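Local coordinates for putative hemin ABC transport system, membrane protein (Burkholderia cenocepacia J2315, PDB 5B57) that probably forms the membrane-spanning permease subunit of an ABC transporter that imports haem into the bacterial cell, at residues 71-74 and 75-79; 220-223 and 224-227; 269-272 and 273-277; 315-318 and 319-322. All blocks are in the same frame, centred on the assembly; numbering follows the deposited sequence.

In the fold
All four contacts are local, each within one continuous stretch of chain, and all are partly buried. Contact 4, inside helix 311-323, lies nearest the middle of the chain, its centre about 16 Å from it; contacts 1, 2 and 3 sit 25 to 27 Å out, where helices end or begin. Contact 1 is a loop with a single weak backbone bond, contact 2 a capping box, contact 3 a turn joining two short helices, largely apolar in its packing. Contacts 3 and 4 approach to about 7 Å between nearest atoms and each meets a chain of another protein, whereas contact 2, across the chain's centre from both, meets a second copy of this subunit.

Contact 1: residues 71-74 and 75-79; sequences LCVG and AYRIP
V73 and R77 meet where the guanidinium folds back over the backbone of 73-74. The V73 carbonyl O lies 3.1 Å above the guanidinium plane, displaced toward its rim, so R77 presents a flat face to that oxygen. The V73 side chain lies across that of R77 at a slant, its CB 3.7 Å from R77 NH1. The fold-back comes from R77's torsions, with CG beside the backbone N (chi1 -49°) and the chain bent at chi2 (-43°), after which it runs straight to NE. One weak backbone bond closes the loop, I78 N giving its hydrogen to C72 O over 3.3 Å at an N-H...O angle of 162°. The same pair meets through its side chains, loosely, with C72 CB 4.4 Å from I78 CG2, while the longer branch of I78 leads off from the contact.

Residues 73-79 form the connection that leads from the end of helix 54-72 into helix 80-87, with P79 at the N-cap of the latter. C72 and I78, both buried, turn to that second helix: C72 packs on L80 and A83, and I78 joins it on A83. Y76 reaches instead to A96 and V99 of helix 94-128. V73 rests on L347 and A75 on R350, both from helix 327-352.

Contact 2: residues 220-223 and 224-227; sequences VADD and AQLR
D222 and Q225 clasp each other through two reciprocal bonds, the capping box that starts helix 223-234. Q225 N donates to D222 OD1 over 3.0 Å, almost straight at 177° and nearly in line with the C-O bond. In return D222 N donates to Q225 OE1 over 2.8 Å, arriving in the carbonyl plane of the amide. The carboxylate can reach the helix end because D222 CG stands between its own backbone N and carbonyl carbon (chi1 63°). The two side chains cross at about a right angle, yet their flat ends stack, carboxylate and amide planes 22° apart. Behind the box the first helical turns are secured by L226 N to D222 O (3.0 Å) and R227 N to D223 O, the latter clearly bent.

Packing is lighter: A221 CB lies 3.8 Å from Q225 CB, and A221 also touches V154 of helix 141-154. Q225 NE2 makes a weak bond to I153 O of that helix. R227 turns outward to another chain, its NE in a salt bridge with D223 OD1 of the second subunit and its NH2 bonded to A221 O of the second subunit.

The box thus occupies the N-H groups of both D222 and Q225; the one held by OD1, together with the helix N-terminus, would probably stabilise the negative charge of the D222 carboxylate.

Contact 3: residues 269-272 and 273-277; sequences LQLG and ETEAL
L271 and E275 cross at about a right angle, L271 CD2 lying 3.5 Å from E275 CB, so the aliphatic stem of E275 meets the leucine side chain. E275 starts with CG beside its backbone N (chi1 -83°), then bends sharply at chi2 (91°), which folds the carboxylate back over the backbone of 271-272. There OE1 lies close to G272 CA, a place that glycine, having no side chain, leaves to it.

L269 and E273 behave differently: they lie side by side and point the same way. In both, CG is anti to the backbone N, and L269 CD1 comes to 3.7 Å from E273 CA. From the same position L269 CD1 also approaches A276 CB at 4.2 Å, so one methyl touches residues three apart on the next helix. E273 stays extended beyond CG and carries its carboxylate to a salt bridge with K287 through OE1; its side chain touches V283 and Q284 of helix 283-305.

The backbone sets these positions. L269 to G272 form a type I beta turn; G272, the last residue of the turn, has positive phi (128°) and takes the N-cap of helix 273-278. A276 N donates to G272 O over 2.9 Å.

Q270, L271, T274 and E275 pack against a chain of another protein, probably the ATPase. Two short helices, 263-269 and 273-278, joined by a tight glycine turn at such an interface are consistent with the paired coupling helices of BtuC-type ABC importers.

Contact 4: residues 315-318 and 319-322; sequences APHC and VRLA
H317 and R320, three residues apart in helix 311-323, are joined by a side-chain hydrogen bond; the helix is kinked at P316 because the proline N can make no bond to the turn before. Backbone bonds resume after it: V319 N to A315 O is long at 3.3 Å but nearly straight (179°), and L321 N to H317 O measures 3.2 Å. R320 N to P316 O and A322 N to C318 O are weak.

In the packing, L321 CD1 approaches H317 CD2 as the two side chains cross obliquely, and the histidine ring also meets F371 with the planes nearly perpendicular. P316 lies on A123 and Q126 of helix 94-128 and on A334 of helix 327-352, while C318 and V319 touch L337 of the latter helix.

The polar contacts centre on R320. Its chain, bent at chi3 (-55°), curls over the helix backbone until P316 O sits 3.3 Å above the middle of the R320 guanidinium. NH2 is shared, donating to Q126 OE1 and also to the histidine, which fixes the rotation of the group, and R320 packs as well on an aromatic side chain of another protein. As ND1 accepts, the proton of a neutral H317 would probably sit on NE2. Ring and guanidinium planes stand 77° apart, and R320 NH2 reaches H317 ND1 at 3.3 Å, with ND1 lying in the guanidinium plane.

Contact 1: residues 71-74 and 75-79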
loop_
_atom_site.group_PDB
_atom_site.type_symbol
_atom_site.label_atom_id
_atom_site.label_comp_id
_atom_site.label_asym_id
_atom_site.label_seq_id
_atom_site.Cartn_x
_atom_site.Cartn_y
_atom_site.Cartn_z
ATOM N N LEU A 71 3.658 -32.940 27.704
ATOM C CA LEU A 71 3.064 -34.271 27.851
ATOM C C LEU A 71 2.585 -34.536 29.273
ATOM O O LEU A 71 1.652 -35.321 29.471
ATOM C CB LEU A 71 4.062 -35.351 27.456
ATOM C CG LEU A 71 4.411 -35.450 25.983
ATOM C CD1 LEU A 71 5.779 -36.077 25.835
ATOM C CD2 LEU A 71 3.359 -36.261 25.245
ATOM N N CYS A 72 3.197 -33.890 30.265
ATOM C CA CYS A 72 2.906 -34.135 31.664
ATOM C C CYS A 72 1.818 -33.250 32.250
ATOM O O CYS A 72 1.347 -33.562 33.350
ATOM C CB CYS A 72 4.167 -33.948 32.483
ATOM S SG CYS A 72 5.497 -34.893 31.822
ATOM N N VAL A 73 1.410 -32.175 31.564
ATOM C CA VAL A 73 0.466 -31.235 32.153
ATOM C C VAL A 73 -0.878 -31.174 31.411
ATOM O O VAL A 73 -1.606 -30.210 31.579
ATOM C CB VAL A 73 1.082 -29.829 32.261
ATOM C CG1 VAL A 73 2.094 -29.753 33.415
ATOM C CG2 VAL A 73 1.715 -29.459 30.938
ATOM N N GLY A 74 -1.257 -32.184 30.631
ATOM C CA GLY A 74 -2.603 -32.142 30.065
ATOM C C GLY A 74 -3.704 -32.468 31.064
ATOM O O GLY A 74 -3.573 -32.163 32.251
ATOM N N ALA A 75 -4.794 -33.119 30.631
ATOM C CA ALA A 75 -5.815 -33.519 31.604
ATOM C C ALA A 75 -5.331 -34.622 32.549
ATOM O O ALA A 75 -5.877 -34.742 33.652
ATOM C CB ALA A 75 -7.100 -33.961 30.905
ATOM N N TYR A 76 -4.333 -35.423 32.134
ATOM C CA TYR A 76 -3.714 -36.505 32.923
ATOM C C TYR A 76 -2.390 -35.989 33.490
ATOM O O TYR A 76 -1.454 -35.723 32.728
ATOM C CB TYR A 76 -3.494 -37.735 32.027
ATOM C CG TYR A 76 -2.785 -38.944 32.638
ATOM C CD1 TYR A 76 -3.484 -39.864 33.404
ATOM C CD2 TYR A 76 -1.423 -39.188 32.413
ATOM C CE1 TYR A 76 -2.849 -40.973 33.961
ATOM C CE2 TYR A 76 -0.777 -40.304 32.971
ATOM C CZ TYR A 76 -1.505 -41.189 33.743
ATOM O OH TYR A 76 -0.922 -42.298 34.312
ATOM N N ARG A 77 -2.305 -35.831 34.817
ATOM C CA ARG A 77 -1.124 -35.211 35.425
ATOM C C ARG A 77 -0.128 -36.274 35.874
ATOM O O ARG A 77 -0.477 -37.201 36.605
ATOM C CB ARG A 77 -1.498 -34.327 36.617
ATOM C CG ARG A 77 -2.609 -33.351 36.352
ATOM C CD ARG A 77 -2.400 -32.719 35.017
ATOM N NE ARG A 77 -3.328 -31.630 34.757
ATOM C CZ ARG A 77 -2.950 -30.364 34.602
ATOM N NH1 ARG A 77 -1.659 -30.038 34.679
ATOM N NH2 ARG A 77 -3.857 -29.428 34.354
ATOM N N ILE A 78 1.119 -36.128 35.454
ATOM C CA ILE A 78 2.108 -37.151 35.754
ATOM C C ILE A 78 3.483 -36.496 35.799
ATOM O O ILE A 78 3.787 -35.641 34.957
ATOM C CB ILE A 78 2.017 -38.297 34.737
ATOM C CG1 ILE A 78 3.059 -39.358 35.047
ATOM C CG2 ILE A 78 2.123 -37.807 33.287
ATOM C CD1 ILE A 78 2.651 -40.672 34.530
ATOM N N PRO A 79 4.329 -36.806 36.777
ATOM C CA PRO A 79 5.629 -36.134 36.838
ATOM C C PRO A 79 6.548 -36.651 35.745
ATOM O O PRO A 79 6.308 -37.696 35.136
ATOM C CB PRO A 79 6.156 -36.483 38.235
ATOM C CG PRO A 79 4.975 -37.013 38.984
ATOM C CD PRO A 79 4.068 -37.614 37.983
#

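Contact 2: residues 220-223 and 224-227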
loop_
_atom_site.group_PDB
_atom_site.type_symbol
_atom_site.label_atom_id
_atom_site.label_comp_id
_atom_site.label_asym_id
_atom_site.label_seq_id
_atom_site.Cartn_x
_atom_site.Cartn_y
_atom_site.Cartn_z
ATOM N N VAL A 220 -28.515 -23.742 6.334
ATOM C CA VAL A 220 -29.314 -24.950 6.250
ATOM C C VAL A 220 -28.888 -26.019 7.257
ATOM O O VAL A 220 -29.538 -27.072 7.330
ATOM C CB VAL A 220 -29.275 -25.474 4.803
ATOM C CG1 VAL A 220 -27.957 -26.217 4.528
ATOM C CG2 VAL A 220 -30.508 -26.328 4.519
ATOM N N ALA A 221 -27.847 -25.771 8.063
ATOM C CA ALA A 221 -27.297 -26.801 8.945
ATOM C C ALA A 221 -28.146 -26.996 10.192
ATOM O O ALA A 221 -28.659 -26.037 10.773
ATOM C CB ALA A 221 -25.870 -26.455 9.366
ATOM N N ASP A 222 -28.286 -28.252 10.608
ATOM C CA ASP A 222 -29.021 -28.567 11.827
ATOM C C ASP A 222 -28.111 -28.292 13.010
ATOM O O ASP A 222 -27.013 -27.757 12.854
ATOM C CB ASP A 222 -29.549 -30.002 11.803
ATOM C CG ASP A 222 -28.445 -31.067 11.760
ATOM O OD1 ASP A 222 -27.373 -30.868 12.364
ATOM O OD2 ASP A 222 -28.661 -32.134 11.128
ATOM N N ASP A 223 -28.533 -28.698 14.211
ATOM C CA ASP A 223 -27.805 -28.305 15.418
ATOM C C ASP A 223 -26.450 -28.991 15.513
ATOM O O ASP A 223 -25.457 -28.347 15.871
ATOM C CB ASP A 223 -28.635 -28.595 16.667
ATOM C CG ASP A 223 -29.723 -27.559 16.903
ATOM O OD1 ASP A 223 -29.401 -26.356 17.059
ATOM O OD2 ASP A 223 -30.908 -27.955 16.928
ATOM N N ALA A 224 -26.384 -30.292 15.196
ATOM C CA ALA A 224 -25.122 -31.018 15.296
ATOM C C ALA A 224 -24.111 -30.501 14.297
ATOM O O ALA A 224 -22.924 -30.355 14.615
ATOM C CB ALA A 224 -25.329 -32.507 15.062
ATOM N N GLN A 225 -24.559 -30.251 13.069
ATOM C CA GLN A 225 -23.656 -29.714 12.061
ATOM C C GLN A 225 -23.158 -28.332 12.474
ATOM O O GLN A 225 -21.950 -28.062 12.466
ATOM C CB GLN A 225 -24.365 -29.698 10.711
ATOM C CG GLN A 225 -24.946 -31.078 10.388
ATOM C CD GLN A 225 -25.982 -31.068 9.281
ATOM O OE1 GLN A 225 -26.863 -30.201 9.237
ATOM N NE2 GLN A 225 -25.879 -32.036 8.371
ATOM N N LEU A 226 -24.068 -27.470 12.911
ATOM C CA LEU A 226 -23.628 -26.162 13.369
ATOM C C LEU A 226 -22.562 -26.292 14.457
ATOM O O LEU A 226 -21.583 -25.538 14.456
ATOM C CB LEU A 226 -24.825 -25.343 13.843
ATOM C CG LEU A 226 -24.521 -23.865 13.994
ATOM C CD1 LEU A 226 -24.152 -23.285 12.653
ATOM C CD2 LEU A 226 -25.682 -23.139 14.585
ATOM N N ARG A 227 -22.676 -27.295 15.337
ATOM C CA ARG A 227 -21.730 -27.380 16.449
ATOM C C ARG A 227 -20.333 -27.792 15.977
ATOM O O ARG A 227 -19.316 -27.309 16.512
ATOM C CB ARG A 227 -22.243 -28.332 17.530
ATOM C CG ARG A 227 -21.314 -28.427 18.723
ATOM C CD ARG A 227 -22.041 -28.708 20.010
ATOM N NE ARG A 227 -22.651 -27.504 20.567
ATOM C CZ ARG A 227 -22.035 -26.672 21.403
ATOM N NH1 ARG A 227 -20.780 -26.900 21.786
ATOM N NH2 ARG A 227 -22.677 -25.605 21.859
#

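Contact 3: residues 269-272 and 273-277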
loop_
_atom_site.group_PDB
_atom_site.type_symbol
_atom_site.label_atom_id
_atom_site.label_comp_id
_atom_site.label_asym_id
_atom_site.label_seq_id
_atom_site.Cartn_x
_atom_site.Cartn_y
_atom_site.Cartn_z
ATOM N N LEU A 269 15.054 -11.659 -4.035
ATOM C CA LEU A 269 13.776 -11.018 -4.332
ATOM C C LEU A 269 13.405 -9.912 -3.345
ATOM O O LEU A 269 12.631 -9.012 -3.694
ATOM C CB LEU A 269 12.692 -12.080 -4.361
ATOM C CG LEU A 269 11.291 -11.594 -4.650
ATOM C CD1 LEU A 269 11.278 -10.958 -6.025
ATOM C CD2 LEU A 269 10.358 -12.790 -4.568
ATOM N N GLN A 270 13.964 -9.935 -2.131
ATOM C CA GLN A 270 13.754 -8.862 -1.167
ATOM C C GLN A 270 14.354 -7.545 -1.613
ATOM O O GLN A 270 14.154 -6.520 -0.943
ATOM C CB GLN A 270 14.345 -9.270 0.174
ATOM C CG GLN A 270 13.615 -10.425 0.759
ATOM C CD GLN A 270 12.159 -10.197 0.568
ATOM O OE1 GLN A 270 11.608 -9.226 1.096
ATOM N NE2 GLN A 270 11.534 -11.021 -0.269
ATOM N N LEU A 271 15.075 -7.547 -2.717
ATOM C CA LEU A 271 15.837 -6.418 -3.201
ATOM C C LEU A 271 15.052 -5.591 -4.194
ATOM O O LEU A 271 15.450 -4.466 -4.516
ATOM C CB LEU A 271 17.119 -6.972 -3.828
ATOM C CG LEU A 271 18.441 -6.269 -3.762
ATOM C CD1 LEU A 271 19.409 -7.319 -3.416
ATOM C CD2 LEU A 271 18.737 -5.823 -5.135
ATOM N N GLY A 272 13.928 -6.135 -4.633
ATOM C CA GLY A 272 13.132 -5.671 -5.749
ATOM C C GLY A 272 12.882 -6.822 -6.693
ATOM O O GLY A 272 13.792 -7.632 -6.941
ATOM N N GLU A 273 11.672 -6.931 -7.225
ATOM C CA GLU A 273 11.405 -7.984 -8.197
ATOM C C GLU A 273 12.299 -7.829 -9.442
ATOM O O GLU A 273 12.952 -8.792 -9.876
ATOM C CB GLU A 273 9.924 -8.016 -8.552
ATOM C CG GLU A 273 9.605 -8.887 -9.766
ATOM C CD GLU A 273 8.131 -9.227 -9.889
ATOM O OE1 GLU A 273 7.429 -9.274 -8.844
ATOM O OE2 GLU A 273 7.689 -9.452 -11.042
ATOM N N THR A 274 12.381 -6.610 -10.006
ATOM C CA THR A 274 13.195 -6.422 -11.206
ATOM C C THR A 274 14.674 -6.572 -10.882
ATOM O O THR A 274 15.439 -7.148 -11.666
ATOM C CB THR A 274 12.936 -5.055 -11.848
ATOM O OG1 THR A 274 11.674 -5.062 -12.524
ATOM C CG2 THR A 274 13.981 -4.780 -12.874
ATOM N N GLU A 275 15.090 -6.052 -9.730
ATOM C CA GLU A 275 16.450 -6.259 -9.255
ATOM C C GLU A 275 16.794 -7.743 -9.199
ATOM O O GLU A 275 17.864 -8.165 -9.667
ATOM C CB GLU A 275 16.626 -5.617 -7.875
ATOM C CG GLU A 275 16.934 -4.136 -7.911
ATOM C CD GLU A 275 15.687 -3.290 -7.851
ATOM O OE1 GLU A 275 14.591 -3.864 -7.718
ATOM O OE2 GLU A 275 15.799 -2.051 -7.930
ATOM N N ALA A 276 15.903 -8.552 -8.627
ATOM C CA ALA A 276 16.183 -9.980 -8.524
ATOM C C ALA A 276 16.231 -10.642 -9.900
ATOM O O ALA A 276 17.088 -11.500 -10.143
ATOM C CB ALA A 276 15.150 -10.666 -7.630
ATOM N N LEU A 277 15.315 -10.266 -10.807
ATOM C CA LEU A 277 15.332 -10.788 -12.176
ATOM C C LEU A 277 16.670 -10.517 -12.857
ATOM O O LEU A 277 17.176 -11.354 -13.624
ATOM C CB LEU A 277 14.180 -10.162 -12.976
ATOM C CG LEU A 277 13.935 -10.432 -14.467
ATOM C CD1 LEU A 277 12.549 -9.943 -14.806
ATOM C CD2 LEU A 277 14.911 -9.746 -15.393
#

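Contact 4: residues 315-318 and 319-322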
loop_
_atom_site.group_PDB
_atom_site.type_symbol
_atom_site.label_atom_id
_atom_site.label_comp_id
_atom_site.label_asym_id
_atom_site.label_seq_id
_atom_site.Cartn_x
_atom_site.Cartn_y
_atom_site.Cartn_z
ATOM N N ALA A 315 5.356 -14.933 14.407
ATOM C CA ALA A 315 6.638 -15.608 14.557
ATOM C C ALA A 315 7.686 -15.084 13.585
ATOM O O ALA A 315 8.743 -14.641 14.054
ATOM C CB ALA A 315 6.450 -17.122 14.478
ATOM N N PRO A 316 7.470 -15.030 12.267
ATOM C CA PRO A 316 8.567 -14.569 11.398
ATOM C C PRO A 316 8.924 -13.122 11.609
ATOM O O PRO A 316 9.967 -12.685 11.101
ATOM C CB PRO A 316 8.035 -14.810 9.982
ATOM C CG PRO A 316 6.611 -14.801 10.122
ATOM C CD PRO A 316 6.241 -15.265 11.499
ATOM N N HIS A 317 8.114 -12.371 12.357
ATOM C CA HIS A 317 8.431 -10.981 12.640
ATOM C C HIS A 317 9.361 -10.817 13.831
ATOM O O HIS A 317 10.189 -9.908 13.832
ATOM C CB HIS A 317 7.162 -10.171 12.889
ATOM C CG HIS A 317 7.386 -8.692 12.825
ATOM N ND1 HIS A 317 7.470 -8.000 11.633
ATOM C CD2 HIS A 317 7.591 -7.780 13.805
ATOM C CE1 HIS A 317 7.691 -6.722 11.884
ATOM N NE2 HIS A 317 7.774 -6.564 13.193
ATOM N N CYS A 318 9.270 -11.662 14.843
ATOM C CA CYS A 318 10.215 -11.524 15.944
ATOM C C CYS A 318 11.572 -12.077 15.555
ATOM O O CYS A 318 12.609 -11.481 15.880
ATOM C CB CYS A 318 9.683 -12.217 17.196
ATOM S SG CYS A 318 7.953 -11.846 17.551
ATOM N N VAL A 319 11.584 -13.210 14.853
ATOM C CA VAL A 319 12.852 -13.795 14.446
ATOM C C VAL A 319 13.600 -12.821 13.564
ATOM O O VAL A 319 14.835 -12.704 13.641
ATOM C CB VAL A 319 12.619 -15.130 13.731
ATOM C CG1 VAL A 319 13.898 -15.550 13.015
ATOM C CG2 VAL A 319 12.084 -16.196 14.714
ATOM N N ARG A 320 12.859 -12.069 12.742
ATOM C CA ARG A 320 13.481 -11.061 11.880
ATOM C C ARG A 320 14.141 -9.949 12.701
ATOM O O ARG A 320 15.323 -9.636 12.508
ATOM C CB ARG A 320 12.440 -10.485 10.929
ATOM C CG ARG A 320 12.426 -11.099 9.551
ATOM C CD ARG A 320 11.673 -10.173 8.616
ATOM N NE ARG A 320 10.342 -9.894 9.143
ATOM C CZ ARG A 320 9.244 -10.512 8.732
ATOM N NH1 ARG A 320 9.315 -11.437 7.782
ATOM N NH2 ARG A 320 8.073 -10.194 9.255
ATOM N N LEU A 321 13.381 -9.335 13.620
ATOM C CA LEU A 321 13.912 -8.307 14.512
ATOM C C LEU A 321 15.076 -8.792 15.369
ATOM O O LEU A 321 15.794 -7.961 15.934
ATOM C CB LEU A 321 12.810 -7.794 15.427
ATOM C CG LEU A 321 11.767 -6.994 14.657
ATOM C CD1 LEU A 321 10.366 -7.061 15.302
ATOM C CD2 LEU A 321 12.249 -5.544 14.500
ATOM N N ALA A 322 15.269 -10.108 15.509
ATOM C CA ALA A 322 16.426 -10.626 16.226
ATOM C C ALA A 322 17.584 -10.965 15.310
ATOM O O ALA A 322 18.727 -10.965 15.763
ATOM C CB ALA A 322 16.051 -11.868 17.044
#